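Local coordinates for protein toll-like receptor 13 (Mus musculus, PDB 4Z0C) that recognises and binds bacterial 23S rRNA as an innate immune receptor and signals through MYD88 and TRAF6 to activate NF-kappa-B, at residues L194-L199 with V220-L225; F367-F372 with E390-A395; S633-N638 with F655-G660. All blocks are in the same frame, centred on the assembly; numbering follows the deposited sequence.

Contact 1 (L194-L199 with V220-L225); sequences LNFSAL and VYLKTL
Two short strands, 194-195 and 220-221, run parallel in register and are tied by two backbone bonds. Tyr-221 N gives a nearly straight bond to Leu-194 O (3.0 Å, 174°), although the donor stands above the carbonyl plane. Phe-196 N returns one to Tyr-221 O, in the carbonyl plane.

The tight side lies around Phe-196. Its ring stands beside Leu-222, and the two side chains point the same way, with CD1 of Phe-196 3.9 Å from CD2 of Leu-222. The methyl CG2 of Thr-224 is wedged between two carbonyls of the type I turn 196-199, 3.0 Å from both Phe-196 O and Leu-199 O. The fit is tight and somewhat strained.

The looser side carries Asn-195, Ser-197 and Tyr-221, and Ser-197 is exposed. Asn-195, with CG anti to the backbone N, closes an Asx turn. Asn-195 OD1 accepts from Ser-197 N and, on an in-plane lone pair, from Ser-197 OG (2.9 Å). Ser-197 OG also sits 3.3 Å from CD2 of Tyr-221, whose ring meets His-247.

The segments belong to LRR 7 and LRR 8. Such repeat-to-repeat pairing of short parallel strands, away from the main run of strands, fits a leucine-rich repeat solenoid.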
loop_
_atom_site.group_PDB
_atom_site.type_symbol
_atom_site.label_atom_id
_atom_site.label_comp_id
_atom_site.label_asym_id
_atom_site.label_seq_id
_atom_site.Cartn_x
_atom_site.Cartn_y
_atom_site.Cartn_z
ATOM N N LEU A 194 39.918 -33.387 11.819
ATOM C CA LEU A 194 38.692 -34.139 12.037
ATOM C C LEU A 194 39.027 -35.537 12.564
ATOM O O LEU A 194 38.432 -36.530 12.150
ATOM C CB LEU A 194 37.863 -34.228 10.746
ATOM C CG LEU A 194 36.987 -33.009 10.433
ATOM C CD1 LEU A 194 36.299 -33.138 9.087
ATOM C CD2 LEU A 194 35.961 -32.799 11.529
ATOM N N ASN A 195 39.984 -35.599 13.483
ATOM C CA ASN A 195 40.452 -36.863 14.046
ATOM C C ASN A 195 39.711 -37.202 15.344
ATOM O O ASN A 195 40.018 -36.651 16.404
ATOM C CB ASN A 195 41.969 -36.768 14.291
ATOM C CG ASN A 195 42.559 -38.035 14.886
ATOM O OD1 ASN A 195 41.868 -39.045 15.060
ATOM N ND2 ASN A 195 43.847 -37.978 15.224
ATOM N N PHE A 196 38.751 -38.120 15.275
ATOM C CA PHE A 196 37.958 -38.449 16.466
ATOM C C PHE A 196 38.387 -39.732 17.208
ATOM O O PHE A 196 37.571 -40.344 17.882
ATOM C CB PHE A 196 36.460 -38.546 16.116
ATOM C CG PHE A 196 35.786 -37.218 15.908
ATOM C CD1 PHE A 196 35.906 -36.539 14.710
ATOM C CD2 PHE A 196 35.014 -36.654 16.910
ATOM C CE1 PHE A 196 35.272 -35.320 14.510
ATOM C CE2 PHE A 196 34.384 -35.425 16.718
ATOM C CZ PHE A 196 34.522 -34.761 15.509
ATOM N N SER A 197 39.651 -40.135 17.083
ATOM C CA SER A 197 40.180 -41.332 17.770
ATOM C C SER A 197 39.841 -41.417 19.257
ATOM O O SER A 197 39.173 -42.349 19.702
ATOM C CB SER A 197 41.702 -41.384 17.624
ATOM O OG SER A 197 42.068 -41.702 16.292
ATOM N N ALA A 198 40.265 -40.412 20.015
ATOM C CA ALA A 198 40.113 -40.411 21.465
ATOM C C ALA A 198 38.706 -40.051 21.945
ATOM O O ALA A 198 38.464 -39.904 23.151
ATOM C CB ALA A 198 41.129 -39.471 22.082
ATOM N N LEU A 199 37.779 -39.898 21.007
ATOM C CA LEU A 199 36.414 -39.528 21.354
ATOM C C LEU A 199 35.429 -40.591 20.878
ATOM O O LEU A 199 35.175 -40.720 19.699
ATOM C CB LEU A 199 36.068 -38.160 20.764
ATOM C CG LEU A 199 34.660 -37.673 21.104
ATOM C CD1 LEU A 199 34.498 -37.558 22.613
ATOM C CD2 LEU A 199 34.342 -36.344 20.415
ATOM N N VAL A 220 41.878 -36.927 9.154
ATOM C CA VAL A 220 40.482 -37.315 9.341
ATOM C C VAL A 220 40.350 -38.744 9.839
ATOM O O VAL A 220 40.915 -39.664 9.255
ATOM C CB VAL A 220 39.698 -37.233 8.024
ATOM C CG1 VAL A 220 38.235 -37.567 8.272
ATOM C CG2 VAL A 220 39.836 -35.853 7.393
ATOM N N TYR A 221 39.599 -38.945 10.913
ATOM C CA TYR A 221 39.409 -40.290 11.428
ATOM C C TYR A 221 38.041 -40.449 12.058
ATOM O O TYR A 221 37.769 -39.881 13.120
ATOM C CB TYR A 221 40.490 -40.635 12.459
ATOM C CG TYR A 221 40.463 -42.083 12.907
ATOM C CD1 TYR A 221 41.120 -43.071 12.172
ATOM C CD2 TYR A 221 39.783 -42.466 14.064
ATOM C CE1 TYR A 221 41.101 -44.399 12.573
ATOM C CE2 TYR A 221 39.762 -43.797 14.477
ATOM C CZ TYR A 221 40.426 -44.757 13.726
ATOM O OH TYR A 221 40.408 -46.077 14.123
ATOM N N LEU A 222 37.208 -41.281 11.435
ATOM C CA LEU A 222 35.800 -41.371 11.813
ATOM C C LEU A 222 35.319 -42.792 12.162
ATOM O O LEU A 222 34.118 -43.002 12.346
ATOM C CB LEU A 222 34.922 -40.786 10.694
ATOM C CG LEU A 222 35.178 -39.348 10.206
ATOM C CD1 LEU A 222 34.243 -39.022 9.056
ATOM C CD2 LEU A 222 35.041 -38.313 11.322
ATOM N N LYS A 223 36.244 -43.759 12.219
ATOM C CA LYS A 223 35.941 -45.156 12.596
ATOM C C LYS A 223 35.110 -45.242 13.857
ATOM O O LYS A 223 34.154 -46.023 13.974
ATOM C CB LYS A 223 37.247 -45.926 12.832
ATOM C CG LYS A 223 37.150 -47.046 13.875
ATOM C CD LYS A 223 36.955 -48.413 13.250
ATOM C CE LYS A 223 37.755 -49.468 13.998
ATOM N NZ LYS A 223 38.491 -50.386 13.079
ATOM N N THR A 224 35.477 -44.378 14.786
ATOM C CA THR A 224 34.871 -44.305 16.090
ATOM C C THR A 224 33.406 -43.797 16.088
ATOM O O THR A 224 32.760 -43.742 17.145
ATOM C CB THR A 224 35.772 -43.435 16.971
ATOM O OG1 THR A 224 35.761 -43.926 18.310
ATOM C CG2 THR A 224 35.296 -42.030 16.961
ATOM N N LEU A 225 32.888 -43.418 14.916
ATOM C CA LEU A 225 31.467 -43.063 14.774
ATOM C C LEU A 225 30.741 -44.053 13.855
ATOM O O LEU A 225 30.401 -43.725 12.710
ATOM C CB LEU A 225 31.294 -41.644 14.226
ATOM C CG LEU A 225 32.251 -40.542 14.675
ATOM C CD1 LEU A 225 31.863 -39.235 13.987
ATOM C CD2 LEU A 225 32.231 -40.365 16.162
#

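Contact 2 (F367-F372 with E390-A395); sequences FPDFAF and ELNNLA. With NAG (2-acetamido-2-deoxy-beta-D-glucopyranose), chain Q.
The amide nitrogen ND2 of Asn-392 is the best-held polar atom, and two acceptors of 367-372 grip it. One is Phe-367 O at 2.8 Å from Asn-392 ND2, in an almost straight bond (176°). The other is Asp-369 OD1, at 2.9 Å from Asn-392 ND2, which uses its anti lone pair. Both acceptors lie close to the amide plane, so the pair fixes the rotation of the group. CG of Asn-392 is anti to the backbone N (chi1 174°), which carries the amide across to the other segment. The Asp-369 and Asn-392 side chains cross at about a right angle. OD1 of Asn-392 turns back to its own segment and takes a weak bond from Leu-394 N.

Two backbone bonds continue the join. Phe-370 N meets Leu-394 O at 2.7 Å, from above the carbonyl plane. Phe-372 N meets Ala-395 O at 3.0 Å, in the carbonyl plane. The same Ala-395 O lies at the edge of the Phe-372 ring.

The methyl of Ala-395 is set into the bend of 367-372. Ala-395 CB is 3.3 Å from Pro-368 O and 3.7 Å from CB of Phe-367. Leu-394 crosses the Asp-369 side chain obliquely, CB nearest OD1 and CD1 nearest CG.

A glycan sugar borders Asp-369 and Phe-370. Its O6 gives a weak bond to Asp-369 O, and its C4 lies 3.8 Å from CD2 of Phe-370.

Main-chain groups, one amide and one carboxylate make the join between LRR 14 and LRR 15. Directional bonds surround a small apolar methyl, and the Asp-369 carboxylate probably polarises the Asn-392 amide.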
loop_
_atom_site.group_PDB
_atom_site.type_symbol
_atom_site.label_atom_id
_atom_site.label_comp_id
_atom_site.label_asym_id
_atom_site.label_seq_id
_atom_site.Cartn_x
_atom_site.Cartn_y
_atom_site.Cartn_z
ATOM N N PHE A 367 9.418 -22.505 -20.941
ATOM C CA PHE A 367 9.751 -23.910 -21.013
ATOM C C PHE A 367 9.128 -24.424 -22.285
ATOM O O PHE A 367 8.022 -24.020 -22.644
ATOM C CB PHE A 367 9.155 -24.674 -19.835
ATOM C CG PHE A 367 9.629 -24.189 -18.504
ATOM C CD1 PHE A 367 10.814 -24.659 -17.970
ATOM C CD2 PHE A 367 8.900 -23.261 -17.792
ATOM C CE1 PHE A 367 11.267 -24.214 -16.751
ATOM C CE2 PHE A 367 9.347 -22.815 -16.565
ATOM C CZ PHE A 367 10.536 -23.298 -16.045
ATOM N N PRO A 368 9.836 -25.321 -22.979
ATOM C CA PRO A 368 9.306 -25.886 -24.221
ATOM C C PRO A 368 8.202 -26.898 -23.971
ATOM O O PRO A 368 8.046 -27.389 -22.848
ATOM C CB PRO A 368 10.533 -26.562 -24.843
ATOM C CG PRO A 368 11.422 -26.855 -23.702
ATOM C CD PRO A 368 11.216 -25.744 -22.712
ATOM N N ASP A 369 7.462 -27.209 -25.032
ATOM C CA ASP A 369 6.383 -28.189 -25.007
ATOM C C ASP A 369 6.863 -29.529 -24.457
ATOM O O ASP A 369 7.949 -29.994 -24.796
ATOM C CB ASP A 369 5.833 -28.391 -26.417
ATOM C CG ASP A 369 5.330 -27.105 -27.034
ATOM O OD1 ASP A 369 5.081 -26.140 -26.273
ATOM O OD2 ASP A 369 5.211 -27.051 -28.278
ATOM N N PHE A 370 6.035 -30.123 -23.603
ATOM C CA PHE A 370 6.280 -31.434 -22.998
ATOM C C PHE A 370 7.517 -31.525 -22.102
ATOM O O PHE A 370 7.913 -32.615 -21.735
ATOM C CB PHE A 370 6.291 -32.530 -24.068
ATOM C CG PHE A 370 5.158 -32.421 -25.043
ATOM C CD1 PHE A 370 3.904 -32.897 -24.717
ATOM C CD2 PHE A 370 5.338 -31.800 -26.273
ATOM C CE1 PHE A 370 2.843 -32.781 -25.612
ATOM C CE2 PHE A 370 4.281 -31.674 -27.179
ATOM C CZ PHE A 370 3.032 -32.165 -26.850
ATOM N N ALA A 371 8.090 -30.387 -21.717
ATOM C CA ALA A 371 9.288 -30.366 -20.872
ATOM C C ALA A 371 9.152 -31.197 -19.609
ATOM O O ALA A 371 10.077 -31.920 -19.244
ATOM C CB ALA A 371 9.677 -28.937 -20.512
ATOM N N PHE A 372 8.019 -31.074 -18.922
ATOM C CA PHE A 372 7.836 -31.791 -17.667
ATOM C C PHE A 372 7.116 -33.133 -17.837
ATOM O O PHE A 372 6.993 -33.903 -16.882
ATOM C CB PHE A 372 7.092 -30.910 -16.653
ATOM C CG PHE A 372 7.857 -29.687 -16.249
ATOM C CD1 PHE A 372 8.811 -29.753 -15.252
ATOM C CD2 PHE A 372 7.630 -28.473 -16.875
ATOM C CE1 PHE A 372 9.527 -28.630 -14.884
ATOM C CE2 PHE A 372 8.349 -27.352 -16.518
ATOM C CZ PHE A 372 9.294 -27.424 -15.526
ATOM N N GLU A 390 4.548 -15.497 -18.851
ATOM C CA GLU A 390 3.433 -16.265 -19.393
ATOM C C GLU A 390 3.669 -17.771 -19.266
ATOM O O GLU A 390 4.794 -18.247 -19.384
ATOM C CB GLU A 390 3.232 -15.897 -20.871
ATOM C CG GLU A 390 1.981 -15.077 -21.139
ATOM C CD GLU A 390 1.859 -14.610 -22.578
ATOM O OE1 GLU A 390 0.884 -15.009 -23.246
ATOM O OE2 GLU A 390 2.736 -13.844 -23.038
ATOM N N LEU A 391 2.598 -18.517 -19.039
ATOM C CA LEU A 391 2.689 -19.971 -18.958
ATOM C C LEU A 391 2.530 -20.674 -20.304
ATOM O O LEU A 391 1.476 -20.576 -20.934
ATOM C CB LEU A 391 1.615 -20.489 -18.011
ATOM C CG LEU A 391 1.903 -20.125 -16.569
ATOM C CD1 LEU A 391 0.766 -20.628 -15.675
ATOM C CD2 LEU A 391 3.254 -20.719 -16.170
ATOM N N ASN A 392 3.553 -21.408 -20.730
ATOM C CA ASN A 392 3.389 -22.306 -21.870
ATOM C C ASN A 392 2.689 -23.564 -21.415
ATOM O O ASN A 392 3.334 -24.463 -20.878
ATOM C CB ASN A 392 4.724 -22.687 -22.515
ATOM C CG ASN A 392 4.552 -23.736 -23.622
ATOM O OD1 ASN A 392 3.459 -23.880 -24.193
ATOM N ND2 ASN A 392 5.612 -24.502 -23.895
ATOM N N ASN A 393 1.385 -23.632 -21.670
ATOM C CA ASN A 393 0.524 -24.701 -21.158
ATOM C C ASN A 393 0.992 -26.120 -21.486
ATOM O O ASN A 393 0.779 -27.056 -20.702
ATOM C CB ASN A 393 -0.895 -24.483 -21.661
ATOM C CG ASN A 393 -1.359 -23.057 -21.452
ATOM O OD1 ASN A 393 -0.833 -22.341 -20.594
ATOM N ND2 ASN A 393 -2.338 -22.628 -22.244
ATOM N N LEU A 394 1.635 -26.266 -22.644
ATOM C CA LEU A 394 2.096 -27.567 -23.123
ATOM C C LEU A 394 3.338 -28.104 -22.412
ATOM O O LEU A 394 3.649 -29.288 -22.529
ATOM C CB LEU A 394 2.334 -27.545 -24.638
ATOM C CG LEU A 394 1.093 -27.542 -25.524
ATOM C CD1 LEU A 394 1.528 -27.535 -26.966
ATOM C CD2 LEU A 394 0.235 -28.766 -25.238
ATOM N N ALA A 395 4.047 -27.242 -21.688
ATOM C CA ALA A 395 5.199 -27.694 -20.912
ATOM C C ALA A 395 4.779 -28.594 -19.748
ATOM O O ALA A 395 5.572 -29.394 -19.255
ATOM C CB ALA A 395 6.011 -26.514 -20.406
HETATM C C1 NAG Q . 9.935 -34.652 -25.556
HETATM C C2 NAG Q . 8.583 -35.381 -25.639
HETATM C C3 NAG Q . 8.020 -35.398 -27.070
HETATM C C4 NAG Q . 8.100 -34.003 -27.690
HETATM C C5 NAG Q . 9.542 -33.519 -27.583
HETATM C C6 NAG Q . 9.839 -32.220 -28.330
HETATM C C7 NAG Q . 7.983 -37.221 -24.084
HETATM C C8 NAG Q . 8.031 -38.713 -23.910
HETATM N N2 NAG Q . 8.694 -36.734 -25.112
HETATM O O3 NAG Q . 6.687 -35.869 -27.073
HETATM O O4 NAG Q . 7.656 -34.005 -29.027
HETATM O O5 NAG Q . 9.835 -33.392 -26.202
HETATM O O6 NAG Q . 9.335 -31.101 -27.634
HETATM O O7 NAG Q . 7.326 -36.517 -23.304
#

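Contact 3 (S633-N638 with F655-G660); sequences SLRFNN and FFDVYG. With nucleotides of chain C.
Backbone bonds set the frame. Strand 655-657 runs parallel to the end of strand 631-633, with Ser-633 beside Asp-657. Leu-634 N meets Asp-657 O at 2.7 Å, nearly along the C=O axis. Phe-636 N bonds to Tyr-659 O in the carbonyl plane.

Charge comes next. Arg-635 has CG anti to the backbone N and a chain bent at chi2 and chi3. Arg-635 NH1 forms a salt bridge with Asp-657 OD2 at 2.9 Å, but the hydrogen bond within it is weak (123°). The guanidinium and carboxylate planes are 72° apart. Arg-635 NH2 is turned to the RNA and binds G8 of chain C at OP2, 2.6 Å away, while NE adds a weak bond to the same oxygen. OP2 of A7 of chain C is 3.3 Å from Arg-635 NH2.

Two polar groups steady this pair. Asp-657 OD1 accepts from Tyr-659 N, an Asx turn. Ser-633 OG takes a weak bond from Arg-635 N and is also bonded to Glu-611. Asn-637 braces the backbone instead: ND2 bonds to Leu-634 O and OD1 to Leu-615 N, in the asparagine ladder of leucine-rich repeats.

Aromatic and apolar contacts fill the rest. The Phe-636 ring lies between CG of Arg-635 on one face and O2' of G8 on the other. Phe-636 CE2 is 3.4 Å from C2' of G8. The ring meets that of Tyr-659 obliquely, with CZ of Phe-636 3.9 Å from CE2 of Tyr-659. CD of Arg-635 touches the Tyr-659 ring at its edge. CA of Gly-660 lies against CD1 of Phe-636. Leu-634 CD1 packs obliquely on the Phe-656 ring.

Arg-635 is shared between an acid and a phosphate. Asp-657 may help orient the guanidinium toward the phosphate and partly balance its charge, while Phe-636 covers the sugar of G8.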
loop_
_atom_site.group_PDB
_atom_site.type_symbol
_atom_site.label_atom_id
_atom_site.label_comp_id
_atom_site.label_asym_id
_atom_site.label_seq_id
_atom_site.Cartn_x
_atom_site.Cartn_y
_atom_site.Cartn_z
ATOM N N SER A 633 -10.526 -6.181 25.066
ATOM C CA SER A 633 -9.365 -5.309 25.106
ATOM C C SER A 633 -9.621 -3.901 24.617
ATOM O O SER A 633 -10.117 -3.685 23.518
ATOM C CB SER A 633 -8.187 -5.902 24.350
ATOM O OG SER A 633 -7.068 -5.042 24.491
ATOM N N LEU A 634 -9.255 -2.947 25.457
ATOM C CA LEU A 634 -9.405 -1.534 25.162
ATOM C C LEU A 634 -8.021 -0.907 25.316
ATOM O O LEU A 634 -7.876 0.270 25.645
ATOM C CB LEU A 634 -10.427 -0.912 26.127
ATOM C CG LEU A 634 -11.875 -1.386 25.939
ATOM C CD1 LEU A 634 -12.709 -1.101 27.172
ATOM C CD2 LEU A 634 -12.515 -0.714 24.739
ATOM N N ARG A 635 -7.005 -1.736 25.124
ATOM C CA ARG A 635 -5.606 -1.315 25.184
ATOM C C ARG A 635 -5.348 -0.132 24.241
ATOM O O ARG A 635 -5.821 -0.128 23.112
ATOM C CB ARG A 635 -4.741 -2.490 24.769
ATOM C CG ARG A 635 -3.258 -2.310 24.921
ATOM C CD ARG A 635 -2.764 -3.419 25.790
ATOM N NE ARG A 635 -1.699 -4.164 25.156
ATOM C CZ ARG A 635 -1.179 -5.274 25.665
ATOM N NH1 ARG A 635 -1.630 -5.754 26.818
ATOM N NH2 ARG A 635 -0.214 -5.903 25.019
ATOM N N PHE A 636 -4.591 0.855 24.716
ATOM C CA PHE A 636 -4.185 2.023 23.924
ATOM C C PHE A 636 -5.354 2.882 23.423
ATOM O O PHE A 636 -5.498 3.131 22.225
ATOM C CB PHE A 636 -3.262 1.603 22.759
ATOM C CG PHE A 636 -1.974 0.962 23.210
ATOM C CD1 PHE A 636 -1.222 1.528 24.229
ATOM C CD2 PHE A 636 -1.518 -0.208 22.613
ATOM C CE1 PHE A 636 -0.038 0.947 24.645
ATOM C CE2 PHE A 636 -0.339 -0.809 23.038
ATOM C CZ PHE A 636 0.410 -0.224 24.046
ATOM N N ASN A 637 -6.191 3.329 24.346
ATOM C CA ASN A 637 -7.190 4.335 24.038
ATOM C C ASN A 637 -7.008 5.511 24.979
ATOM O O ASN A 637 -5.971 5.613 25.639
ATOM C CB ASN A 637 -8.596 3.766 24.136
ATOM C CG ASN A 637 -8.929 2.856 22.976
ATOM O OD1 ASN A 637 -9.227 3.315 21.863
ATOM N ND2 ASN A 637 -8.872 1.550 23.224
ATOM N N ASN A 638 -7.997 6.400 25.019
ATOM C CA ASN A 638 -7.962 7.571 25.894
ATOM C C ASN A 638 -9.056 7.554 26.945
ATOM O O ASN A 638 -9.570 8.604 27.321
ATOM C CB ASN A 638 -8.022 8.862 25.077
ATOM C CG ASN A 638 -6.726 9.111 24.306
ATOM O OD1 ASN A 638 -5.671 8.576 24.669
ATOM N ND2 ASN A 638 -6.798 9.911 23.237
ATOM N N PHE A 655 -10.445 -11.622 31.106
ATOM C CA PHE A 655 -9.316 -10.807 30.707
ATOM C C PHE A 655 -9.891 -9.489 30.200
ATOM O O PHE A 655 -10.655 -9.479 29.242
ATOM C CB PHE A 655 -8.554 -11.512 29.591
ATOM C CG PHE A 655 -7.211 -10.908 29.280
ATOM C CD1 PHE A 655 -7.085 -9.925 28.309
ATOM C CD2 PHE A 655 -6.069 -11.350 29.930
ATOM C CE1 PHE A 655 -5.843 -9.383 28.007
ATOM C CE2 PHE A 655 -4.823 -10.812 29.633
ATOM C CZ PHE A 655 -4.708 -9.835 28.673
ATOM N N PHE A 656 -9.539 -8.386 30.856
ATOM C CA PHE A 656 -10.069 -7.059 30.540
ATOM C C PHE A 656 -8.908 -6.096 30.539
ATOM O O PHE A 656 -8.280 -5.869 31.579
ATOM C CB PHE A 656 -11.118 -6.629 31.563
ATOM C CG PHE A 656 -11.596 -5.208 31.395
ATOM C CD1 PHE A 656 -12.480 -4.874 30.377
ATOM C CD2 PHE A 656 -11.185 -4.214 32.278
ATOM C CE1 PHE A 656 -12.941 -3.565 30.223
ATOM C CE2 PHE A 656 -11.634 -2.910 32.130
ATOM C CZ PHE A 656 -12.518 -2.583 31.095
ATOM N N ASP A 657 -8.607 -5.557 29.359
ATOM C CA ASP A 657 -7.336 -4.895 29.131
ATOM C C ASP A 657 -7.573 -3.430 28.912
ATOM O O ASP A 657 -8.173 -3.027 27.909
ATOM C CB ASP A 657 -6.651 -5.505 27.908
ATOM C CG ASP A 657 -5.228 -5.027 27.734
ATOM O OD1 ASP A 657 -4.871 -3.960 28.288
ATOM O OD2 ASP A 657 -4.473 -5.711 27.019
ATOM N N VAL A 658 -7.082 -2.628 29.847
ATOM C CA VAL A 658 -7.281 -1.188 29.792
ATOM C C VAL A 658 -5.937 -0.489 30.033
ATOM O O VAL A 658 -5.854 0.666 30.455
ATOM C CB VAL A 658 -8.410 -0.770 30.768
ATOM C CG1 VAL A 658 -7.930 -0.820 32.218
ATOM C CG2 VAL A 658 -8.986 0.577 30.389
ATOM N N TYR A 659 -4.882 -1.237 29.736
ATOM C CA TYR A 659 -3.519 -0.731 29.687
ATOM C C TYR A 659 -3.375 0.335 28.589
ATOM O O TYR A 659 -4.081 0.301 27.592
ATOM C CB TYR A 659 -2.584 -1.906 29.433
ATOM C CG TYR A 659 -1.132 -1.561 29.179
ATOM C CD1 TYR A 659 -0.343 -0.984 30.176
ATOM C CD2 TYR A 659 -0.528 -1.876 27.953
ATOM C CE1 TYR A 659 0.989 -0.684 29.946
ATOM C CE2 TYR A 659 0.806 -1.591 27.717
ATOM C CZ TYR A 659 1.557 -0.995 28.712
ATOM O OH TYR A 659 2.874 -0.699 28.469
ATOM N N GLY A 660 -2.457 1.275 28.784
ATOM C CA GLY A 660 -2.223 2.326 27.815
ATOM C C GLY A 660 -3.355 3.339 27.728
ATOM O O GLY A 660 -3.508 3.997 26.700
ATOM P P G C 8 2.077 -4.114 22.730
ATOM O OP1 G C 8 3.084 -3.845 23.792
ATOM O OP2 G C 8 0.651 -4.404 23.032
ATOM O "O5'" G C 8 2.131 -2.812 21.815
ATOM C "C5'" G C 8 3.348 -2.470 21.161
ATOM C "C4'" G C 8 3.199 -1.266 20.268
ATOM O "O4'" G C 8 2.372 -1.598 19.118
ATOM C "C3'" G C 8 2.561 -0.045 20.929
ATOM O "O3'" G C 8 3.350 1.110 20.693
ATOM C "C2'" G C 8 1.221 0.101 20.215
ATOM O "O2'" G C 8 0.781 1.431 20.061
ATOM C "C1'" G C 8 1.494 -0.535 18.865
ATOM N N9 G C 8 0.267 -1.002 18.223
ATOM C C8 G C 8 -0.180 -0.587 16.995
ATOM N N7 G C 8 -1.345 -1.097 16.700
ATOM C C5 G C 8 -1.703 -1.862 17.807
ATOM C C6 G C 8 -2.865 -2.647 18.058
ATOM O O6 G C 8 -3.849 -2.836 17.330
ATOM N N1 G C 8 -2.822 -3.263 19.302
ATOM C C2 G C 8 -1.794 -3.130 20.195
ATOM N N2 G C 8 -1.939 -3.795 21.355
ATOM N N3 G C 8 -0.707 -2.398 19.971
ATOM C C4 G C 8 -0.723 -1.793 18.769
ATOM P P A C 7 1.105 -9.190 23.314
ATOM O OP1 A C 7 2.247 -8.579 24.034
ATOM O OP2 A C 7 -0.282 -8.999 23.793
ATOM O "O5'" A C 7 1.166 -8.686 21.804
ATOM C "C5'" A C 7 2.408 -8.442 21.161
ATOM C "C4'" A C 7 2.332 -7.225 20.277
ATOM O "O4'" A C 7 1.486 -7.486 19.121
ATOM C "C3'" A C 7 1.714 -5.989 20.909
ATOM O "O3'" A C 7 2.610 -5.296 21.768
ATOM C "C2'" A C 7 1.264 -5.182 19.687
ATOM O "O2'" A C 7 2.363 -4.515 19.093
ATOM C "C1'" A C 7 0.813 -6.295 18.738
ATOM N N9 A C 7 -0.642 -6.524 18.821
ATOM C C8 A C 7 -1.301 -7.137 19.863
ATOM N N7 A C 7 -2.589 -7.224 19.685
ATOM C C5 A C 7 -2.803 -6.610 18.455
ATOM C C6 A C 7 -3.984 -6.368 17.716
ATOM N N6 A C 7 -5.184 -6.753 18.158
ATOM N N1 A C 7 -3.876 -5.728 16.512
ATOM C C2 A C 7 -2.652 -5.360 16.095
ATOM N N3 A C 7 -1.476 -5.528 16.711
ATOM C C4 A C 7 -1.613 -6.171 17.901
#

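The three contacts follow one another along the chain of a leucine-rich repeat solenoid, and each joins two successive turns of it. None touches another. The centres of contacts 1 and 2 are 51 Å apart, those of 1 and 3 are 60 Å apart and those of 2 and 3 are 56 Å apart. Contact 3 lies across the chain's centre from both others. It alone meets the bound RNA. The nearest atom of contact 2 is about 17 Å from the nucleic acid, and that of contact 1 about 26 Å. Contact 2 instead borders a glycan. Contact 3 also packs against the second subunit, whereas the other two meet no other protein chain.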